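Local coordinates for protein mannitol dehydrogenase (Pseudomonas fluorescens, PDB 1M2W) that probably catalyses the NAD-dependent oxidation of D-mannitol to D-fructose, binding sugar alcohol and coenzyme together in a cleft between two domains, at residues Asp230-Met235 / Leu371-Ser376; Val265-Phe270 / Asp286-Tyr291; Asp377-Phe382 / Pro427-Glu432. All blocks are in the same frame, centred on the assembly; numbering follows the deposited sequence.

Contact 1: Asp230-Met235 / Leu371-Ser376; sequences DRITPM and LERVCS. With MTL (D-mannitol), chain D; NAD (nicotinamide-adenine-dinucleotide), chain C.
The methylene chain of Arg-373 lies against the backbone of Thr-233 and Pro-234, with Arg-373 CD 3.5 Å from Thr-233 O. CG is anti to the backbone N (chi1 -176°), which sends the chain off the helix, and the bend at chi3 (75°) turns the guanidinium onto the sugar alcohol. Thr-233 O sits above one face of that group, toward its rim, while the edge serves D-mannitol: Arg-373 NH1 bonds MTL O4 almost straight (3.0 Å, 171°), and Arg-373 NH2 reaches MTL O3 at 2.9 Å. Arginine suits the place because NE remains for a salt bridge to Asp-369, which fixes the rotation of the plane. This is the cleft between the two family domains: the loop after strand 227-230 belongs to the Rossmann range, helix 371-375 to the C-terminal one, and coenzyme and substrate lie together between them. Thr-233, an NAD-binding residue, reads the nicotinamide carboxamide with its backbone, Thr-233 N giving a bond to NAD O7N (3.0 Å) and Thr-233 O accepting a weak one from NAD N7N. At the far end of the sugar alcohol, MTL O1 donates to Asp-230 OD1 (2.6 Å) and accepts from Arg-231 N. The outer part, around partly exposed Met-235 and Glu-372, is looser. Met-235, present as selenomethionine, slides past Arg-373 in the opposite direction, Met-235 CG being 3.7 Å from Arg-373 CG. Its flexible, apolar chain can follow the arginine methylenes, and beyond them Met-235 CE passes crosswise to the extended Glu-372, 3.5 Å from Glu-372 OE2.

Contact 2: Val265-Phe270 / Asp286-Tyr291; sequences VLEDKF and DDVTPY
Asp-287 OD1, which faces the carboxylate of Glu-267 across the contact, is gripped by two donors of one residue. Thr-289 N comes from above the carboxylate plane (3.0 Å to Asp-287 OD1), and Thr-289 OG1 uses the syn lone pair of the same oxygen at 3.1 Å. The first is a capping bond at the start of helix 289-313, serving an amide that no preceding turn can, and the threonine adds its hydroxyl. The next amide back is taken from the strand side: Val-288 N points nearly straight at Glu-267 OE2 (3.2 Å, 168°), meeting its anti lone pair. Glu-267 CG lies anti to the carbonyl carbon (chi1 -57°), from where the extended chain is long enough to carry OE2 to that amide; Asn-226 holds OE1, so the carboxylate is fixed at both corners. Deeper in, the contact turns apolar. Val-288 turns its methyls toward strand 263-267, beside Val-265 and the chain of Glu-267. Val-265 crosses Tyr-291 at about a right angle and sets CG1 over one face of the ring, 4.0 Å from the ring centroid and 13° off the normal, a CH-pi contact; CG2 of this branched residue also reaches the ring, 4.1 Å from Tyr-291 CD2. Strand 263-267 is the middle one of a three-stranded sheet, and Met-228 of its neighbour 227-230 touches both Val-265 and Tyr-291. Glu-267 OE2 lies 4.2 Å from Asp-287 OD1, and the mutual repulsion is probably offset by the amide donors gathered at this helix start, whose partial positive charge would favour the ionised forms.

Contact 3: Asp377-Phe382 / Pro427-Glu432; sequences DGSSKF and PDPRAE. With MTL (D-mannitol), chain D.
Asp-428, of Pro-427-Glu-432, reaches Ser-379 at the start of helix 378-385, and both oxygens of its carboxylate are engaged. Its CB lies 3.7 Å from the oxygen of a bound water; from there CG, anti to the backbone N (chi1 -172°), heads for the side chain of Ser-379. At the tip the two oxygens divide the work. Asp-428 OD1 accepts from Ser-379 N on its syn side (3.0 Å, 163°) and from the water (2.7 Å), which in turn accepts from Gly-378 N. Asp-428 OD2 offers its syn lone pair to Ser-379 OG at 2.7 Å, while on the anti side Arg-430 N approaches Asp-428 OD2 to 2.8 Å. With an alanine here, Ser-379 would probably lose the acceptor for both its amide and its hydroxyl, and the turn at Arg-430 would be left without the bond that closes it. A serine suits the place of Ser-379 because its short side chain lets amide and hydroxyl meet one carboxylate together. Beside this network Asp-377 N bonds Pro-427 O (2.9 Å), and Pro-429 CD and CG pack crosswise against Asp-377 OD1. Asp-377 OD1 takes Ser-380 OG at 2.6 Å and, weakly, Ser-380 N. One turn on, the extended Lys-381 carries NZ to MTL O6 (2.9 Å), so the helix capped here also supplies a donor to the D-mannitol site. Arg-430, meanwhile, sends its guanidinium to Glu-453. Asp-428 thus serves two helix starts: it takes the amide and hydroxyl of Ser-379 in the first turn of helix 378-385, whose N-cap is Asp-377, and closes an Asx turn just ahead of helix 431-437, whose N-cap is Arg-430.

Overall arrangement
From the N terminus, the chain first builds most of the larger mixed sheet, then leaves strand 227-230 and enters 230-235. Contact 1 closes on helix 371-375, tying the Rossmann range to the C-terminal range, but before that contact 2 opens at 265-270 and closes at 286-291, a short loop nested in the longer one; it joins the three-stranded sheet to the start of helix 289-313, about 24 Å between centres from contact 1. Contact 3 follows in series, within the C-terminal range, binding helix 378-385 to the approach of helix 431-437. Contacts 1 and 3 touch where Lys-381 NZ meets Val-374 O, and both reach D-mannitol; contact 2 lies across the chain's centre from contact 3.

Contact 1: Asp230-Met235 / Leu371-Ser376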
# COMPACT_ATOMS: atom_id res chain seq x y z
N ASP A 230 4.60 -7.38 0.43
CA ASP A 230 3.96 -7.79 -0.82
C ASP A 230 2.84 -8.82 -0.64
O ASP A 230 3.07 -9.89 -0.07
CB ASP A 230 5.04 -8.42 -1.75
CG ASP A 230 4.55 -8.71 -3.20
OD1 ASP A 230 3.41 -8.34 -3.55
OD2 ASP A 230 5.32 -9.32 -3.98
N ARG A 231 1.62 -8.46 -1.08
CA ARG A 231 0.51 -9.40 -1.15
C ARG A 231 -0.64 -8.67 -1.86
O ARG A 231 -1.12 -7.65 -1.37
CB ARG A 231 0.01 -9.87 0.21
CG ARG A 231 -0.96 -11.07 0.02
CD ARG A 231 -1.26 -11.83 1.29
NE ARG A 231 -1.47 -13.25 0.99
CZ ARG A 231 -1.60 -14.21 1.91
NH1 ARG A 231 -1.57 -13.92 3.20
NH2 ARG A 231 -1.71 -15.49 1.53
N ILE A 232 -1.05 -9.17 -3.04
CA ILE A 232 -2.14 -8.53 -3.76
C ILE A 232 -3.44 -8.79 -3.00
O ILE A 232 -3.81 -9.93 -2.71
CB ILE A 232 -2.20 -9.04 -5.19
CG1 ILE A 232 -0.90 -8.59 -5.92
CG2 ILE A 232 -3.46 -8.51 -5.91
CD1 ILE A 232 -0.72 -9.30 -7.28
N THR A 233 -4.13 -7.70 -2.68
CA THR A 233 -5.37 -7.75 -1.89
C THR A 233 -6.42 -6.81 -2.53
O THR A 233 -6.34 -5.59 -2.39
CB THR A 233 -5.05 -7.25 -0.43
OG1 THR A 233 -3.95 -8.02 0.09
CG2 THR A 233 -6.26 -7.44 0.51
N PRO A 234 -7.40 -7.36 -3.23
CA PRO A 234 -8.46 -6.56 -3.87
C PRO A 234 -9.38 -5.85 -2.87
O PRO A 234 -9.36 -6.12 -1.63
CB PRO A 234 -9.30 -7.60 -4.64
CG PRO A 234 -8.40 -8.79 -4.78
CD PRO A 234 -7.60 -8.81 -3.49
N MSE A 235 -10.20 -4.94 -3.39
CA MSE A 235 -11.16 -4.29 -2.52
C MSE A 235 -12.28 -5.28 -2.23
O MSE A 235 -12.59 -6.19 -3.03
CB MSE A 235 -11.76 -3.04 -3.18
CG MSE A 235 -10.69 -2.03 -3.57
SE MSE A 235 -11.52 -0.38 -4.36
CE MSE A 235 -12.38 -1.14 -5.92
N LEU A 371 -9.27 -2.67 -11.37
CA LEU A 371 -8.38 -1.65 -11.90
C LEU A 371 -8.71 -0.36 -11.16
O LEU A 371 -7.84 0.49 -11.01
CB LEU A 371 -8.58 -1.48 -13.42
CG LEU A 371 -8.05 -2.64 -14.26
CD1 LEU A 371 -8.14 -2.20 -15.73
CD2 LEU A 371 -6.61 -2.96 -13.90
N GLU A 372 -9.95 -0.20 -10.67
CA GLU A 372 -10.25 1.03 -9.94
C GLU A 372 -9.33 1.13 -8.70
O GLU A 372 -8.91 2.23 -8.32
CB GLU A 372 -11.71 1.10 -9.44
CG GLU A 372 -11.91 2.33 -8.59
CD GLU A 372 -13.35 2.56 -8.14
OE1 GLU A 372 -13.93 3.63 -8.51
OE2 GLU A 372 -13.89 1.69 -7.41
N ARG A 373 -9.05 -0.01 -8.07
CA ARG A 373 -8.18 -0.01 -6.90
C ARG A 373 -6.73 0.39 -7.28
O ARG A 373 -6.12 1.26 -6.65
CB ARG A 373 -8.14 -1.43 -6.28
CG ARG A 373 -7.33 -1.48 -5.00
CD ARG A 373 -7.15 -2.92 -4.53
NE ARG A 373 -6.16 -3.65 -5.35
CZ ARG A 373 -4.85 -3.55 -5.19
NH1 ARG A 373 -4.35 -2.72 -4.24
NH2 ARG A 373 -4.03 -4.29 -5.93
N VAL A 374 -6.21 -0.25 -8.32
CA VAL A 374 -4.83 0.01 -8.75
C VAL A 374 -4.73 1.46 -9.27
O VAL A 374 -3.76 2.14 -8.98
CB VAL A 374 -4.40 -1.00 -9.83
CG1 VAL A 374 -2.94 -0.76 -10.23
CG2 VAL A 374 -4.53 -2.40 -9.27
N CYS A 375 -5.76 1.94 -9.98
CA CYS A 375 -5.78 3.30 -10.50
C CYS A 375 -5.83 4.35 -9.44
O CYS A 375 -5.31 5.48 -9.62
CB CYS A 375 -7.03 3.59 -11.38
SG CYS A 375 -7.16 2.72 -12.93
N SER A 376 -6.48 4.01 -8.33
CA SER A 376 -6.69 5.04 -7.32
C SER A 376 -5.46 5.72 -6.77
O SER A 376 -4.42 5.10 -6.59
CB SER A 376 -7.51 4.46 -6.14
OG SER A 376 -6.70 3.54 -5.44
O1 MTL D . 1.99 -6.23 -2.96
C1 MTL D . 1.32 -5.73 -4.13
C2 MTL D . 0.75 -4.36 -3.78
O2 MTL D . 1.80 -3.44 -3.38
C3 MTL D . -0.07 -3.80 -4.94
O3 MTL D . -1.28 -4.60 -5.04
C4 MTL D . -0.45 -2.32 -4.67
O4 MTL D . -1.49 -2.25 -3.69
C5 MTL D . -0.94 -1.67 -5.96
O5 MTL D . 0.13 -1.59 -6.91
C6 MTL D . -1.50 -0.22 -5.69
O6 MTL D . -1.70 0.41 -6.95
PA NAD C . -7.91 -0.22 2.24
O1A NAD C . -8.55 0.78 1.44
O2A NAD C . -8.50 -1.60 2.56
O5B NAD C . -7.51 0.44 3.66
C5B NAD C . -6.69 1.65 3.67
C4B NAD C . -6.59 1.92 5.20
O4B NAD C . -5.74 3.14 5.35
C3B NAD C . -7.91 2.35 5.88
O3B NAD C . -7.74 1.93 7.22
C2B NAD C . -7.92 3.86 5.70
O2B NAD C . -8.86 4.59 6.49
C1B NAD C . -6.46 4.16 6.07
N9A NAD C . -6.03 5.46 5.63
C8A NAD C . -6.14 6.12 4.42
N7A NAD C . -5.57 7.32 4.41
C5A NAD C . -5.07 7.44 5.72
C6A NAD C . -4.35 8.48 6.30
N6A NAD C . -3.99 9.62 5.70
N1A NAD C . -3.97 8.33 7.66
C2A NAD C . -4.30 7.16 8.39
N3A NAD C . -5.00 6.09 7.83
C4A NAD C . -5.36 6.29 6.47
O3 NAD C . -6.48 -0.50 1.59
PN NAD C . -5.36 -1.62 1.73
O1N NAD C . -5.56 -2.73 0.75
O2N NAD C . -5.33 -1.99 3.16
O5D NAD C . -4.04 -0.79 1.29
C5D NAD C . -3.47 0.10 2.32
C4D NAD C . -2.01 0.37 2.07
O4D NAD C . -1.10 -0.72 2.39
C3D NAD C . -1.59 0.84 0.63
O3D NAD C . -1.90 2.19 0.40
C2D NAD C . -0.10 0.45 0.52
O2D NAD C . 0.89 1.44 0.93
C1D NAD C . -0.05 -0.83 1.34
N1N NAD C . -0.27 -2.04 0.52
C2N NAD C . -1.50 -2.51 -0.08
C3N NAD C . -1.40 -3.69 -0.86
C7N NAD C . -2.64 -4.23 -1.58
O7N NAD C . -2.49 -5.24 -2.44
N7N NAD C . -3.76 -3.60 -1.36
C4N NAD C . -0.13 -4.35 -1.03
C5N NAD C . 1.03 -3.84 -0.40
C6N NAD C . 0.97 -2.70 0.36

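Contact 2: Val265-Phe270 / Asp286-Tyr291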
# COMPACT_ATOMS: atom_id res chain seq x y z
N VAL A 265 9.99 -8.54 3.80
CA VAL A 265 11.45 -8.44 4.06
C VAL A 265 11.62 -7.20 4.92
O VAL A 265 11.16 -6.11 4.56
CB VAL A 265 12.21 -8.34 2.75
CG1 VAL A 265 13.73 -8.37 3.02
CG2 VAL A 265 11.84 -9.56 1.87
N LEU A 266 12.31 -7.36 6.04
CA LEU A 266 12.41 -6.27 7.03
C LEU A 266 13.81 -6.11 7.64
O LEU A 266 14.53 -7.10 7.80
CB LEU A 266 11.40 -6.65 8.14
CG LEU A 266 10.94 -6.00 9.42
CD1 LEU A 266 10.34 -4.65 9.16
CD2 LEU A 266 9.89 -6.90 10.04
N GLU A 267 14.14 -4.87 8.04
CA GLU A 267 15.39 -4.59 8.74
C GLU A 267 15.03 -4.86 10.20
O GLU A 267 13.94 -4.50 10.68
CB GLU A 267 15.83 -3.11 8.53
CG GLU A 267 15.98 -2.83 7.02
CD GLU A 267 16.96 -1.71 6.62
OE1 GLU A 267 17.03 -0.71 7.37
OE2 GLU A 267 17.63 -1.85 5.53
N ASP A 268 15.94 -5.49 10.93
CA ASP A 268 15.63 -5.84 12.32
C ASP A 268 16.04 -4.69 13.21
O ASP A 268 17.13 -4.71 13.87
CB ASP A 268 16.40 -7.13 12.70
CG ASP A 268 15.90 -7.74 13.99
OD1 ASP A 268 15.05 -7.13 14.66
OD2 ASP A 268 16.37 -8.85 14.36
N LYS A 269 15.18 -3.67 13.23
CA LYS A 269 15.47 -2.48 14.01
C LYS A 269 14.30 -2.14 14.87
O LYS A 269 13.50 -1.25 14.53
CB LYS A 269 15.79 -1.31 13.08
CG LYS A 269 17.15 -1.46 12.40
CD LYS A 269 17.47 -0.25 11.53
CE LYS A 269 18.96 -0.30 11.16
NZ LYS A 269 19.45 0.99 10.58
N PHE A 270 14.19 -2.86 15.97
CA PHE A 270 13.10 -2.65 16.90
C PHE A 270 13.60 -2.27 18.29
O PHE A 270 14.40 -3.01 18.88
CB PHE A 270 12.26 -3.93 16.99
CG PHE A 270 11.51 -4.20 15.74
CD1 PHE A 270 12.19 -4.68 14.60
CD2 PHE A 270 10.15 -3.96 15.69
CE1 PHE A 270 11.49 -4.91 13.40
CE2 PHE A 270 9.44 -4.17 14.52
CZ PHE A 270 10.11 -4.65 13.36
N ASP A 286 20.05 -7.24 6.25
CA ASP A 286 20.84 -6.09 6.65
C ASP A 286 20.61 -4.94 5.68
O ASP A 286 20.95 -3.80 5.96
CB ASP A 286 22.34 -6.47 6.71
CG ASP A 286 22.63 -7.68 7.66
OD1 ASP A 286 22.29 -7.62 8.87
OD2 ASP A 286 23.20 -8.69 7.19
N ASP A 287 20.03 -5.22 4.52
CA ASP A 287 19.77 -4.16 3.56
C ASP A 287 18.54 -4.48 2.73
O ASP A 287 18.59 -5.32 1.83
CB ASP A 287 20.95 -3.95 2.61
CG ASP A 287 20.79 -2.72 1.75
OD1 ASP A 287 19.79 -1.97 1.89
OD2 ASP A 287 21.69 -2.48 0.92
N VAL A 288 17.45 -3.78 3.01
CA VAL A 288 16.23 -4.08 2.26
C VAL A 288 16.18 -3.34 0.95
O VAL A 288 15.37 -3.70 0.11
CB VAL A 288 14.93 -3.70 3.05
CG1 VAL A 288 14.91 -4.31 4.41
CG2 VAL A 288 14.78 -2.21 3.12
N THR A 289 17.08 -2.37 0.71
CA THR A 289 16.98 -1.61 -0.52
C THR A 289 16.83 -2.38 -1.84
O THR A 289 15.99 -2.04 -2.67
CB THR A 289 18.15 -0.58 -0.64
OG1 THR A 289 18.17 0.25 0.53
CG2 THR A 289 17.95 0.29 -1.86
N PRO A 290 17.66 -3.41 -2.06
CA PRO A 290 17.54 -4.17 -3.32
C PRO A 290 16.15 -4.80 -3.49
O PRO A 290 15.64 -4.86 -4.61
CB PRO A 290 18.64 -5.25 -3.20
CG PRO A 290 19.66 -4.63 -2.19
CD PRO A 290 18.78 -3.88 -1.22
N TYR A 291 15.58 -5.27 -2.39
CA TYR A 291 14.26 -5.90 -2.39
C TYR A 291 13.17 -4.89 -2.68
O TYR A 291 12.26 -5.15 -3.48
CB TYR A 291 13.96 -6.54 -1.04
CG TYR A 291 14.90 -7.67 -0.72
CD1 TYR A 291 16.06 -7.42 -0.01
CD2 TYR A 291 14.61 -8.98 -1.09
CE1 TYR A 291 16.94 -8.45 0.32
CE2 TYR A 291 15.49 -10.04 -0.77
CZ TYR A 291 16.65 -9.75 -0.07
OH TYR A 291 17.56 -10.76 0.23

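Contact 3: Asp377-Phe382 / Pro427-Glu432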
# COMPACT_ATOMS: atom_id res chain seq x y z
N ASP A 377 -5.60 7.03 -6.52
CA ASP A 377 -4.51 7.78 -5.92
C ASP A 377 -3.21 7.85 -6.74
O ASP A 377 -2.11 7.78 -6.20
CB ASP A 377 -4.22 7.19 -4.53
CG ASP A 377 -3.50 8.17 -3.60
OD1 ASP A 377 -3.34 9.37 -3.94
OD2 ASP A 377 -3.09 7.74 -2.50
N GLY A 378 -3.35 7.98 -8.04
CA GLY A 378 -2.17 8.10 -8.88
C GLY A 378 -1.32 9.31 -8.49
O GLY A 378 -0.08 9.29 -8.63
N SER A 379 -1.95 10.38 -7.99
CA SER A 379 -1.16 11.54 -7.62
C SER A 379 -0.11 11.18 -6.57
O SER A 379 1.01 11.71 -6.58
CB SER A 379 -2.06 12.72 -7.16
OG SER A 379 -2.78 12.40 -5.96
N SER A 380 -0.46 10.27 -5.65
CA SER A 380 0.49 9.82 -4.62
C SER A 380 1.38 8.65 -5.11
O SER A 380 2.51 8.50 -4.66
CB SER A 380 -0.24 9.31 -3.37
OG SER A 380 -1.14 10.29 -2.88
N LYS A 381 0.83 7.79 -5.97
CA LYS A 381 1.58 6.61 -6.43
C LYS A 381 2.67 6.90 -7.47
O LYS A 381 3.74 6.25 -7.44
CB LYS A 381 0.62 5.57 -7.00
CG LYS A 381 -0.25 4.89 -5.92
CD LYS A 381 -1.38 4.03 -6.55
CE LYS A 381 -2.20 3.28 -5.46
NZ LYS A 381 -3.38 2.64 -6.15
N PHE A 382 2.45 7.86 -8.36
CA PHE A 382 3.44 8.11 -9.39
C PHE A 382 4.83 8.41 -8.84
O PHE A 382 5.83 7.83 -9.32
CB PHE A 382 3.00 9.23 -10.35
CG PHE A 382 2.31 8.72 -11.59
CD1 PHE A 382 0.91 8.65 -11.68
CD2 PHE A 382 3.07 8.21 -12.64
CE1 PHE A 382 0.28 8.08 -12.81
CE2 PHE A 382 2.45 7.63 -13.77
CZ PHE A 382 1.03 7.57 -13.85
N PRO A 427 -10.94 8.36 -8.41
CA PRO A 427 -10.71 8.09 -6.98
C PRO A 427 -9.30 8.49 -6.60
O PRO A 427 -8.41 7.64 -6.51
CB PRO A 427 -10.92 6.58 -6.88
CG PRO A 427 -10.37 6.09 -8.23
CD PRO A 427 -10.95 7.10 -9.20
N ASP A 428 -9.10 9.78 -6.37
CA ASP A 428 -7.79 10.33 -6.03
C ASP A 428 -8.03 11.46 -5.03
O ASP A 428 -8.97 12.23 -5.20
CB ASP A 428 -7.17 10.88 -7.32
CG ASP A 428 -5.72 11.31 -7.15
OD1 ASP A 428 -4.89 10.85 -7.97
OD2 ASP A 428 -5.41 12.10 -6.21
N PRO A 429 -7.23 11.54 -3.96
CA PRO A 429 -7.42 12.61 -2.96
C PRO A 429 -7.26 14.00 -3.56
O PRO A 429 -7.67 15.01 -2.95
CB PRO A 429 -6.34 12.31 -1.92
CG PRO A 429 -5.30 11.57 -2.70
CD PRO A 429 -6.13 10.64 -3.57
N ARG A 430 -6.66 14.07 -4.75
CA ARG A 430 -6.47 15.35 -5.43
C ARG A 430 -7.15 15.35 -6.79
O ARG A 430 -6.70 16.02 -7.71
CB ARG A 430 -4.98 15.65 -5.59
CG ARG A 430 -4.28 15.73 -4.27
CD ARG A 430 -2.91 16.30 -4.41
NE ARG A 430 -2.96 17.72 -4.77
CZ ARG A 430 -1.90 18.46 -5.05
NH1 ARG A 430 -0.69 17.92 -5.04
NH2 ARG A 430 -2.04 19.76 -5.32
N ALA A 431 -8.26 14.64 -6.89
CA ALA A 431 -9.00 14.51 -8.14
C ALA A 431 -9.32 15.84 -8.84
O ALA A 431 -9.01 16.01 -10.02
CB ALA A 431 -10.31 13.74 -7.89
N GLU A 432 -9.92 16.77 -8.13
CA GLU A 432 -10.29 18.05 -8.76
C GLU A 432 -9.10 18.80 -9.35
O GLU A 432 -9.15 19.24 -10.49
CB GLU A 432 -11.01 18.93 -7.74
CG GLU A 432 -11.67 20.16 -8.38
CD GLU A 432 -12.54 20.93 -7.39
OE1 GLU A 432 -12.00 21.55 -6.45
OE2 GLU A 432 -13.78 20.89 -7.56
O1 MTL D . 1.99 -6.23 -2.96
C1 MTL D . 1.32 -5.73 -4.13
C2 MTL D . 0.75 -4.36 -3.78
O2 MTL D . 1.80 -3.44 -3.38
C3 MTL D . -0.07 -3.80 -4.94
O3 MTL D . -1.28 -4.60 -5.04
C4 MTL D . -0.45 -2.32 -4.67
O4 MTL D . -1.49 -2.25 -3.69
C5 MTL D . -0.94 -1.67 -5.96
O5 MTL D . 0.13 -1.59 -6.91
C6 MTL D . -1.50 -0.22 -5.69
O6 MTL D . -1.70 0.41 -6.95
O HOH W 1 -5.31 9.18 -10.06